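Local coordinates for putative fimbrium tip subunit Fim1F (Parabacteroides distasonis, PDB 3R4R), which is a putative fimbrium tip subunit, probably contributing to the surface filaments that mediate cell adhesion and biofilm formation, at residues 13-19 against 82-88; 52-58 against 114-120; 62-66 against 107-112. One frame throughout, in Å; residues are numbered along the deposited sequence.

Interaction 1. Residues 13-19 against 82-88; sequences SFDMSLV and ELQLEGV
Phe-14 and Val-88 exchange two backbone hydrogen bonds, the shorter from Val-88 N to Phe-14 O at 2.7 Å, in an antiparallel strand pair interrupted by a G1 beta bulge. The bulge is evident in the register: Gly-87 and Val-88 both face Phe-14, Gly-87 takes a positive phi of 63°, and pairing resumes one residue out of step at Met-16 with Leu-85. From there the ladder continues in regular register to Val-19 with Glu-82; in it Leu-18 N reaches Leu-83 O at 2.7 Å. The bulge also has a side-chain acceptor: Gly-87 N points straight at Asp-15 OD1 (3.3 Å), meeting it from above the carboxylate plane. Nearby, a bend at chi2 (-85°) folds the Gln-84 amide back so that Ser-17 OG donates to OE1 at 3.0 Å. The opposite face carries Phe-14, Met-16, Leu-18, Leu-83, Leu-85 and Val-88, and several of these pack on Val-49, Val-51, Tyr-60 and Phe-64 of strands 46-52 and 58-65. Strand 13-19, probably part of a propeptide, thus contributes to a beta-sheet core. Within it Leu-85 forks, CD2 lying 3.9 Å from the selenium of selenomethionine Met-16 and CD1 3.5 Å from Leu-18 CD2.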
loop_
_atom_site.group_PDB
_atom_site.type_symbol
_atom_site.label_atom_id
_atom_site.label_comp_id
_atom_site.label_asym_id
_atom_site.label_seq_id
_atom_site.Cartn_x
_atom_site.Cartn_y
_atom_site.Cartn_z
ATOM N N SER A 13 28.787 5.277 16.314
ATOM C CA SER A 13 27.392 5.736 16.184
ATOM C C SER A 13 27.182 6.594 14.916
ATOM O O SER A 13 27.826 7.635 14.748
ATOM C CB SER A 13 26.996 6.544 17.422
ATOM O OG SER A 13 25.694 7.103 17.389
ATOM N N PHE A 14 26.251 6.164 14.054
ATOM C CA PHE A 14 25.900 6.858 12.816
ATOM C C PHE A 14 24.566 7.526 12.854
ATOM O O PHE A 14 23.654 7.101 13.562
ATOM C CB PHE A 14 25.858 5.886 11.630
ATOM C CG PHE A 14 27.185 5.354 11.193
ATOM C CD1 PHE A 14 27.710 4.202 11.763
ATOM C CD2 PHE A 14 27.904 5.986 10.191
ATOM C CE1 PHE A 14 28.947 3.711 11.355
ATOM C CE2 PHE A 14 29.141 5.495 9.786
ATOM C CZ PHE A 14 29.657 4.361 10.371
ATOM N N ASP A 15 24.430 8.536 12.005
ATOM C CA ASP A 15 23.181 9.222 11.734
ATOM C C ASP A 15 22.930 9.149 10.225
ATOM O O ASP A 15 23.784 9.525 9.421
ATOM C CB ASP A 15 23.156 10.662 12.269
ATOM C CG ASP A 15 23.121 10.792 13.789
ATOM O OD1 ASP A 15 23.786 9.974 14.483
ATOM O OD2 ASP A 15 22.512 11.770 14.285
HETATM N N MSE A 16 21.781 8.597 9.852
HETATM C CA MSE A 16 21.384 8.386 8.460
HETATM C C MSE A 16 20.358 9.392 7.993
HETATM O O MSE A 16 19.391 9.673 8.703
HETATM C CB MSE A 16 20.793 6.969 8.278
HETATM C CG MSE A 16 21.820 5.835 8.440
HETATM SE SE MSE A 16 21.111 3.982 8.324
HETATM C CE MSE A 16 20.155 4.122 6.611
ATOM N N SER A 17 20.568 9.915 6.772
ATOM C CA SER A 17 19.617 10.778 6.073
ATOM C C SER A 17 18.743 9.877 5.207
ATOM O O SER A 17 19.271 9.133 4.375
ATOM C CB SER A 17 20.331 11.861 5.271
ATOM O OG SER A 17 21.103 12.718 6.096
ATOM N N LEU A 18 17.419 9.889 5.451
ATOM C CA LEU A 18 16.456 9.011 4.790
ATOM C C LEU A 18 15.472 9.797 3.923
ATOM O O LEU A 18 14.908 10.790 4.385
ATOM C CB LEU A 18 15.694 8.252 5.896
ATOM C CG LEU A 18 15.316 6.781 5.650
ATOM C CD1 LEU A 18 16.526 5.874 5.827
ATOM C CD2 LEU A 18 14.288 6.317 6.661
ATOM N N VAL A 19 15.252 9.357 2.671
ATOM C CA VAL A 19 14.296 10.009 1.762
ATOM C C VAL A 19 13.203 8.984 1.388
ATOM O O VAL A 19 13.526 7.958 0.794
ATOM C CB VAL A 19 14.977 10.618 0.510
ATOM C CG1 VAL A 19 13.947 11.135 -0.496
ATOM C CG2 VAL A 19 15.940 11.735 0.900
ATOM N N GLU A 82 11.566 13.662 4.138
ATOM C CA GLU A 82 12.939 13.516 4.613
ATOM C C GLU A 82 12.930 13.173 6.090
ATOM O O GLU A 82 12.171 13.781 6.845
ATOM C CB GLU A 82 13.768 14.781 4.360
ATOM C CG GLU A 82 14.053 15.123 2.910
ATOM C CD GLU A 82 15.099 16.212 2.736
ATOM O OE1 GLU A 82 15.947 16.387 3.644
ATOM O OE2 GLU A 82 15.136 16.815 1.642
ATOM N N LEU A 83 13.755 12.195 6.499
ATOM C CA LEU A 83 13.897 11.752 7.884
ATOM C C LEU A 83 15.329 11.561 8.278
ATOM O O LEU A 83 16.166 11.222 7.446
ATOM C CB LEU A 83 13.165 10.418 8.128
ATOM C CG LEU A 83 11.655 10.388 8.058
ATOM C CD1 LEU A 83 11.163 8.986 8.263
ATOM C CD2 LEU A 83 11.054 11.270 9.121
ATOM N N GLN A 84 15.594 11.729 9.575
ATOM C CA GLN A 84 16.883 11.491 10.196
ATOM C C GLN A 84 16.804 10.315 11.155
ATOM O O GLN A 84 15.905 10.257 11.990
ATOM C CB GLN A 84 17.372 12.744 10.933
ATOM C CG GLN A 84 18.149 13.731 10.070
ATOM C CD GLN A 84 19.620 13.376 9.964
ATOM O OE1 GLN A 84 20.125 13.024 8.892
ATOM N NE2 GLN A 84 20.344 13.480 11.079
ATOM N N LEU A 85 17.695 9.342 10.962
ATOM C CA LEU A 85 17.949 8.202 11.847
ATOM C C LEU A 85 19.136 8.536 12.704
ATOM O O LEU A 85 20.246 8.451 12.197
ATOM C CB LEU A 85 18.190 6.865 11.085
ATOM C CG LEU A 85 17.066 6.111 10.417
ATOM C CD1 LEU A 85 16.325 6.958 9.457
ATOM C CD2 LEU A 85 17.615 4.979 9.650
ATOM N N GLU A 86 18.925 9.008 13.946
ATOM C CA GLU A 86 20.019 9.306 14.876
ATOM C C GLU A 86 20.402 8.074 15.677
ATOM O O GLU A 86 19.538 7.287 16.062
ATOM C CB GLU A 86 19.688 10.450 15.859
ATOM C CG GLU A 86 19.276 11.797 15.276
ATOM C CD GLU A 86 17.815 11.993 14.926
ATOM O OE1 GLU A 86 17.057 10.996 14.885
ATOM O OE2 GLU A 86 17.417 13.165 14.741
ATOM N N GLY A 87 21.695 7.948 15.947
ATOM C CA GLY A 87 22.276 6.918 16.795
ATOM C C GLY A 87 22.140 5.474 16.375
ATOM O O GLY A 87 21.782 4.632 17.205
ATOM N N VAL A 88 22.465 5.165 15.109
ATOM C CA VAL A 88 22.499 3.778 14.636
ATOM C C VAL A 88 23.849 3.218 15.122
ATOM O O VAL A 88 24.899 3.749 14.745
ATOM C CB VAL A 88 22.263 3.646 13.113
ATOM C CG1 VAL A 88 22.323 2.186 12.673
ATOM C CG2 VAL A 88 20.930 4.286 12.721
#

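Interaction 2. Residues 52-58 against 114-120; sequences FDKDGKR and FDNLTTY
The beta hairpin turn linking strands 46-52 and 58-65 meets the loop 114-120 through Gly-56 and Arg-58, with a single backbone bridge at Lys-57 and Thr-119. Two bonds define that bridge: Tyr-120 N to Gly-56 O at 2.9 Å, and Arg-58 N to Thr-118 O at 3.1 Å. The hairpin turn, type I from Asp-53 to Gly-56, is tied internally by Lys-57 N donating to Asp-53 OD1. Beside it Tyr-120 CB sits over one face of the Phe-52 ring, 3.9 Å from its centroid, and the tyrosine ring turns its edge to that face with the planes 71° apart. The Arg-58 side chain runs extended through chi2 and bends at chi3 (62°), bringing the guanidinium to a second type I turn, Phe-114 to Leu-117. There Arg-58 NH2 donates to Asp-115 O in an almost linear bond of 2.7 Å lying in the guanidinium plane, while NH1 makes a weak one to Phe-114 O and a further bond to Tyr-127 OH. Leu-117 O lies 2.9 Å above the Arg-58 guanidinium plane, over its centre and without a hydrogen bond. The straight NH2 bond, helped by the weak one, fixes the guanidinium's rotation; the three carbonyl oxygens probably stabilise its charge.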
loop_
_atom_site.group_PDB
_atom_site.type_symbol
_atom_site.label_atom_id
_atom_site.label_comp_id
_atom_site.label_asym_id
_atom_site.label_seq_id
_atom_site.Cartn_x
_atom_site.Cartn_y
_atom_site.Cartn_z
ATOM N N PHE A 52 18.684 -3.346 9.429
ATOM C CA PHE A 52 19.158 -4.718 9.618
ATOM C C PHE A 52 20.565 -4.918 9.126
ATOM O O PHE A 52 20.938 -4.305 8.124
ATOM C CB PHE A 52 18.254 -5.719 8.862
ATOM C CG PHE A 52 16.787 -5.638 9.165
ATOM C CD1 PHE A 52 16.228 -6.404 10.182
ATOM C CD2 PHE A 52 15.946 -4.829 8.403
ATOM C CE1 PHE A 52 14.864 -6.333 10.460
ATOM C CE2 PHE A 52 14.579 -4.761 8.676
ATOM C CZ PHE A 52 14.046 -5.513 9.703
ATOM N N ASP A 53 21.301 -5.872 9.740
ATOM C CA ASP A 53 22.645 -6.226 9.275
ATOM C C ASP A 53 22.534 -7.242 8.099
ATOM O O ASP A 53 21.422 -7.568 7.673
ATOM C CB ASP A 53 23.534 -6.772 10.424
ATOM C CG ASP A 53 23.083 -8.021 11.176
ATOM O OD1 ASP A 53 22.272 -8.793 10.626
ATOM O OD2 ASP A 53 23.638 -8.287 12.262
ATOM N N LYS A 54 23.678 -7.739 7.593
ATOM C CA LYS A 54 23.730 -8.690 6.482
ATOM C C LYS A 54 23.005 -10.021 6.824
ATOM O O LYS A 54 22.472 -10.660 5.919
ATOM C CB LYS A 54 25.195 -8.988 6.074
ATOM C CG LYS A 54 26.082 -9.673 7.106
ATOM C CD LYS A 54 27.412 -10.091 6.476
ATOM C CE LYS A 54 28.305 -10.894 7.394
ATOM N NZ LYS A 54 29.569 -11.303 6.709
ATOM N N ASP A 55 22.968 -10.409 8.116
ATOM C CA ASP A 55 22.383 -11.661 8.603
ATOM C C ASP A 55 20.857 -11.535 8.894
ATOM O O ASP A 55 20.236 -12.535 9.286
ATOM C CB ASP A 55 23.126 -12.089 9.889
ATOM C CG ASP A 55 24.649 -12.190 9.753
ATOM O OD1 ASP A 55 25.128 -12.519 8.645
ATOM O OD2 ASP A 55 25.355 -11.975 10.770
ATOM N N GLY A 56 20.274 -10.340 8.665
ATOM C CA GLY A 56 18.860 -10.047 8.905
ATOM C C GLY A 56 18.489 -9.692 10.343
ATOM O O GLY A 56 17.308 -9.686 10.717
ATOM N N LYS A 57 19.480 -9.382 11.162
ATOM C CA LYS A 57 19.248 -9.046 12.563
ATOM C C LYS A 57 18.964 -7.549 12.660
ATOM O O LYS A 57 19.748 -6.746 12.138
ATOM C CB LYS A 57 20.469 -9.472 13.428
ATOM C CG LYS A 57 20.289 -9.297 14.925
ATOM C CD LYS A 57 21.555 -9.732 15.671
ATOM C CE LYS A 57 21.449 -9.584 17.172
ATOM N NZ LYS A 57 22.679 -10.053 17.873
ATOM N N ARG A 58 17.858 -7.167 13.314
ATOM C CA ARG A 58 17.542 -5.752 13.432
ATOM C C ARG A 58 18.507 -5.130 14.421
ATOM O O ARG A 58 18.643 -5.629 15.536
ATOM C CB ARG A 58 16.074 -5.511 13.832
ATOM C CG ARG A 58 15.645 -4.041 13.661
ATOM C CD ARG A 58 14.233 -3.800 14.123
ATOM N NE ARG A 58 14.055 -4.083 15.553
ATOM C CZ ARG A 58 12.878 -4.074 16.171
ATOM N NH1 ARG A 58 11.761 -3.863 15.487
ATOM N NH2 ARG A 58 12.803 -4.349 17.467
ATOM N N PHE A 114 5.355 -3.579 15.224
ATOM C CA PHE A 114 6.568 -4.254 14.727
ATOM C C PHE A 114 7.750 -4.150 15.694
ATOM O O PHE A 114 8.838 -4.686 15.405
ATOM C CB PHE A 114 6.972 -3.615 13.384
ATOM C CG PHE A 114 5.795 -3.241 12.505
ATOM C CD1 PHE A 114 5.072 -4.211 11.832
ATOM C CD2 PHE A 114 5.421 -1.916 12.345
ATOM C CE1 PHE A 114 3.952 -3.873 11.076
ATOM C CE2 PHE A 114 4.302 -1.576 11.576
ATOM C CZ PHE A 114 3.579 -2.564 10.948
ATOM N N ASP A 115 7.544 -3.464 16.836
ATOM C CA ASP A 115 8.578 -3.187 17.830
ATOM C C ASP A 115 9.226 -4.444 18.436
ATOM O O ASP A 115 10.402 -4.371 18.805
ATOM C CB ASP A 115 8.003 -2.363 18.986
ATOM C CG ASP A 115 7.654 -0.946 18.625
ATOM O OD1 ASP A 115 7.830 -0.572 17.456
ATOM O OD2 ASP A 115 7.260 -0.194 19.521
ATOM N N ASN A 116 8.507 -5.556 18.529
ATOM C CA ASN A 116 9.039 -6.784 19.113
ATOM C C ASN A 116 9.620 -7.725 18.040
ATOM O O ASN A 116 10.020 -8.839 18.382
ATOM C CB ASN A 116 7.944 -7.521 19.917
ATOM C CG ASN A 116 6.680 -7.794 19.129
ATOM O OD1 ASN A 116 6.287 -7.044 18.208
ATOM N ND2 ASN A 116 5.966 -8.836 19.537
ATOM N N LEU A 117 9.666 -7.300 16.762
ATOM C CA LEU A 117 10.195 -8.120 15.651
ATOM C C LEU A 117 11.720 -7.918 15.595
ATOM O O LEU A 117 12.204 -6.843 15.264
ATOM C CB LEU A 117 9.495 -7.767 14.324
ATOM C CG LEU A 117 7.961 -7.845 14.314
ATOM C CD1 LEU A 117 7.419 -7.430 12.966
ATOM C CD2 LEU A 117 7.456 -9.251 14.677
ATOM N N THR A 118 12.468 -8.941 16.006
ATOM C CA THR A 118 13.916 -8.853 16.197
ATOM C C THR A 118 14.721 -9.304 14.947
ATOM O O THR A 118 15.935 -9.067 14.909
ATOM C CB THR A 118 14.303 -9.711 17.397
ATOM O OG1 THR A 118 13.809 -11.024 17.172
ATOM C CG2 THR A 118 13.686 -9.203 18.695
ATOM N N THR A 119 14.068 -9.927 13.946
ATOM C CA THR A 119 14.712 -10.358 12.693
ATOM C C THR A 119 13.817 -10.046 11.504
ATOM O O THR A 119 12.604 -10.031 11.656
ATOM C CB THR A 119 15.073 -11.869 12.693
ATOM O OG1 THR A 119 13.889 -12.682 12.762
ATOM C CG2 THR A 119 16.085 -12.244 13.773
ATOM N N TYR A 120 14.413 -9.858 10.313
ATOM C CA TYR A 120 13.665 -9.633 9.080
ATOM C C TYR A 120 12.954 -10.933 8.637
ATOM O O TYR A 120 11.738 -10.936 8.511
ATOM C CB TYR A 120 14.569 -9.094 7.955
ATOM C CG TYR A 120 13.807 -8.803 6.680
ATOM C CD1 TYR A 120 12.988 -7.681 6.571
ATOM C CD2 TYR A 120 13.930 -9.625 5.569
ATOM C CE1 TYR A 120 12.275 -7.417 5.403
ATOM C CE2 TYR A 120 13.234 -9.361 4.391
ATOM C CZ TYR A 120 12.418 -8.249 4.308
ATOM O OH TYR A 120 11.741 -7.979 3.143
#

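Interaction 3. Residues 62-66 against 107-112; sequences KNFYS and NNANNS
Over one face of the Tyr-65 ring lies the amide nitrogen of Asn-107, with ND2 3.7 Å from CZ and the amide plane turned 68° from the ring. At the ring edge, near its plane, are Asn-108 O and Asn-111 N. The contact joins the end of beta strand 58-65 to the loop that follows strand 96-104. Side chains of 62-66 reach across to the loop's backbone and side chains: even the nearest CA atoms, those of Asn-63 and Asn-111, are 6.5 Å apart. Tyr-65 reaches the loop with its hydroxyl, OH donating to Asn-108 O at 3.1 Å from well above the carbonyl plane (41°). The loop is closed on itself just here, since Asn-108 N bonds Asn-111 O at 2.7 Å. Although Asn-107 ND2 comes near Phe-64 O, the angle is poor; its hydrogen bond goes to Cys-47 O on the neighbouring strand 46-52. Asn-63, with CG beside its own backbone N (chi1 -65°), directs its amide at Ser-112. The polar partners of that amide lie beyond the two segments, His-48 ND1 bonding OD1, while Ser-112 OG bonds Asp-115. Against Ser-112 itself the approach is van der Waals, with Asn-63 OD1 3.3 Å from Ser-112 CB.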
loop_
_atom_site.group_PDB
_atom_site.type_symbol
_atom_site.label_atom_id
_atom_site.label_comp_id
_atom_site.label_asym_id
_atom_site.label_seq_id
_atom_site.Cartn_x
_atom_site.Cartn_y
_atom_site.Cartn_z
ATOM N N LYS A 62 12.987 2.893 14.720
ATOM C CA LYS A 62 12.433 4.130 15.263
ATOM C C LYS A 62 11.067 4.323 14.673
ATOM O O LYS A 62 10.822 3.962 13.513
ATOM C CB LYS A 62 13.368 5.332 14.988
ATOM C CG LYS A 62 12.871 6.686 15.459
ATOM C CD LYS A 62 13.996 7.716 15.478
ATOM C CE LYS A 62 13.546 9.147 15.717
ATOM N NZ LYS A 62 12.769 9.335 16.968
ATOM N N ASN A 63 10.158 4.844 15.504
ATOM C CA ASN A 63 8.791 5.167 15.134
ATOM C C ASN A 63 8.662 6.660 15.078
ATOM O O ASN A 63 8.896 7.332 16.095
ATOM C CB ASN A 63 7.791 4.532 16.111
ATOM C CG ASN A 63 7.823 3.022 16.066
ATOM O OD1 ASN A 63 7.834 2.381 14.998
ATOM N ND2 ASN A 63 7.788 2.420 17.227
ATOM N N PHE A 64 8.390 7.180 13.858
ATOM C CA PHE A 64 8.182 8.610 13.554
ATOM C C PHE A 64 6.727 8.950 13.461
ATOM O O PHE A 64 5.937 8.119 13.019
ATOM C CB PHE A 64 8.848 9.012 12.234
ATOM C CG PHE A 64 10.339 8.828 12.186
ATOM C CD1 PHE A 64 10.894 7.609 11.794
ATOM C CD2 PHE A 64 11.192 9.892 12.446
ATOM C CE1 PHE A 64 12.274 7.454 11.707
ATOM C CE2 PHE A 64 12.570 9.741 12.339
ATOM C CZ PHE A 64 13.105 8.525 11.968
ATOM N N TYR A 65 6.371 10.184 13.841
ATOM C CA TYR A 65 4.998 10.682 13.799
ATOM C C TYR A 65 4.980 12.012 13.013
ATOM O O TYR A 65 6.030 12.459 12.560
ATOM C CB TYR A 65 4.427 10.801 15.220
ATOM C CG TYR A 65 4.296 9.433 15.860
ATOM C CD1 TYR A 65 3.182 8.630 15.619
ATOM C CD2 TYR A 65 5.327 8.896 16.628
ATOM C CE1 TYR A 65 3.073 7.349 16.181
ATOM C CE2 TYR A 65 5.227 7.621 17.194
ATOM C CZ TYR A 65 4.100 6.847 16.958
ATOM O OH TYR A 65 3.988 5.587 17.501
ATOM N N SER A 66 3.789 12.586 12.778
ATOM C CA SER A 66 3.588 13.765 11.910
ATOM C C SER A 66 4.545 14.939 12.240
ATOM O O SER A 66 4.993 15.591 11.301
ATOM C CB SER A 66 2.151 14.276 11.972
ATOM O OG SER A 66 1.736 14.591 13.289
ATOM N N ASN A 107 1.583 2.490 12.595
ATOM C CA ASN A 107 1.900 2.676 14.015
ATOM C C ASN A 107 0.645 2.836 14.869
ATOM O O ASN A 107 -0.419 3.164 14.365
ATOM C CB ASN A 107 2.807 3.931 14.256
ATOM C CG ASN A 107 4.186 3.946 13.649
ATOM O OD1 ASN A 107 4.636 2.994 13.015
ATOM N ND2 ASN A 107 4.895 5.058 13.831
ATOM N N ASN A 108 0.799 2.587 16.173
ATOM C CA ASN A 108 -0.183 2.827 17.213
ATOM C C ASN A 108 0.062 4.263 17.717
ATOM O O ASN A 108 0.932 4.947 17.175
ATOM C CB ASN A 108 -0.073 1.749 18.320
ATOM C CG ASN A 108 -0.287 0.311 17.926
ATOM O OD1 ASN A 108 0.409 -0.585 18.422
ATOM N ND2 ASN A 108 -1.255 0.029 17.077
ATOM N N ALA A 109 -0.636 4.712 18.753
ATOM C CA ALA A 109 -0.461 6.070 19.260
ATOM C C ALA A 109 0.995 6.424 19.644
ATOM O O ALA A 109 1.437 7.507 19.275
ATOM C CB ALA A 109 -1.324 6.263 20.487
ATOM N N ASN A 110 1.724 5.538 20.395
ATOM C CA ASN A 110 3.076 5.782 20.922
ATOM C C ASN A 110 4.138 4.763 20.459
ATOM O O ASN A 110 5.327 4.909 20.767
ATOM C CB ASN A 110 3.035 5.708 22.479
ATOM C CG ASN A 110 1.888 6.418 23.153
ATOM O OD1 ASN A 110 1.133 5.794 23.915
ATOM N ND2 ASN A 110 1.675 7.702 22.827
ATOM N N ASN A 111 3.715 3.704 19.796
ATOM C CA ASN A 111 4.619 2.632 19.379
ATOM C C ASN A 111 4.105 1.991 18.101
ATOM O O ASN A 111 3.087 2.437 17.585
ATOM C CB ASN A 111 4.767 1.567 20.521
ATOM C CG ASN A 111 3.544 0.720 20.890
ATOM O OD1 ASN A 111 2.402 0.979 20.509
ATOM N ND2 ASN A 111 3.764 -0.325 21.674
ATOM N N SER A 112 4.773 0.931 17.592
ATOM C CA SER A 112 4.264 0.245 16.403
ATOM C C SER A 112 4.011 -1.235 16.708
ATOM O O SER A 112 4.629 -1.790 17.625
ATOM C CB SER A 112 5.220 0.377 15.222
ATOM O OG SER A 112 6.236 -0.613 15.235
#

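Strand 58-65 and its hairpin turn connect the three contacts. Interaction 1 meets interaction 3 through Phe-64, whose CD2 lies 3.6 Å from Leu-83 CD2, and their centres are about 16 Å apart. Interaction 3 is nested inside the loop closed by interaction 2, and a probable hydrogen bond of 3.0 Å from Asn-63 ND2 to Asp-115 OD1 joins them directly, so the loop after strand 96-104 is held at successive points along one hairpin. Interactions 1 and 2 do not touch; their nearest atoms are about 7 Å apart. A 1,2-ethanediol, probably from crystallisation, bonds weakly to Tyr-120 OH at interaction 2.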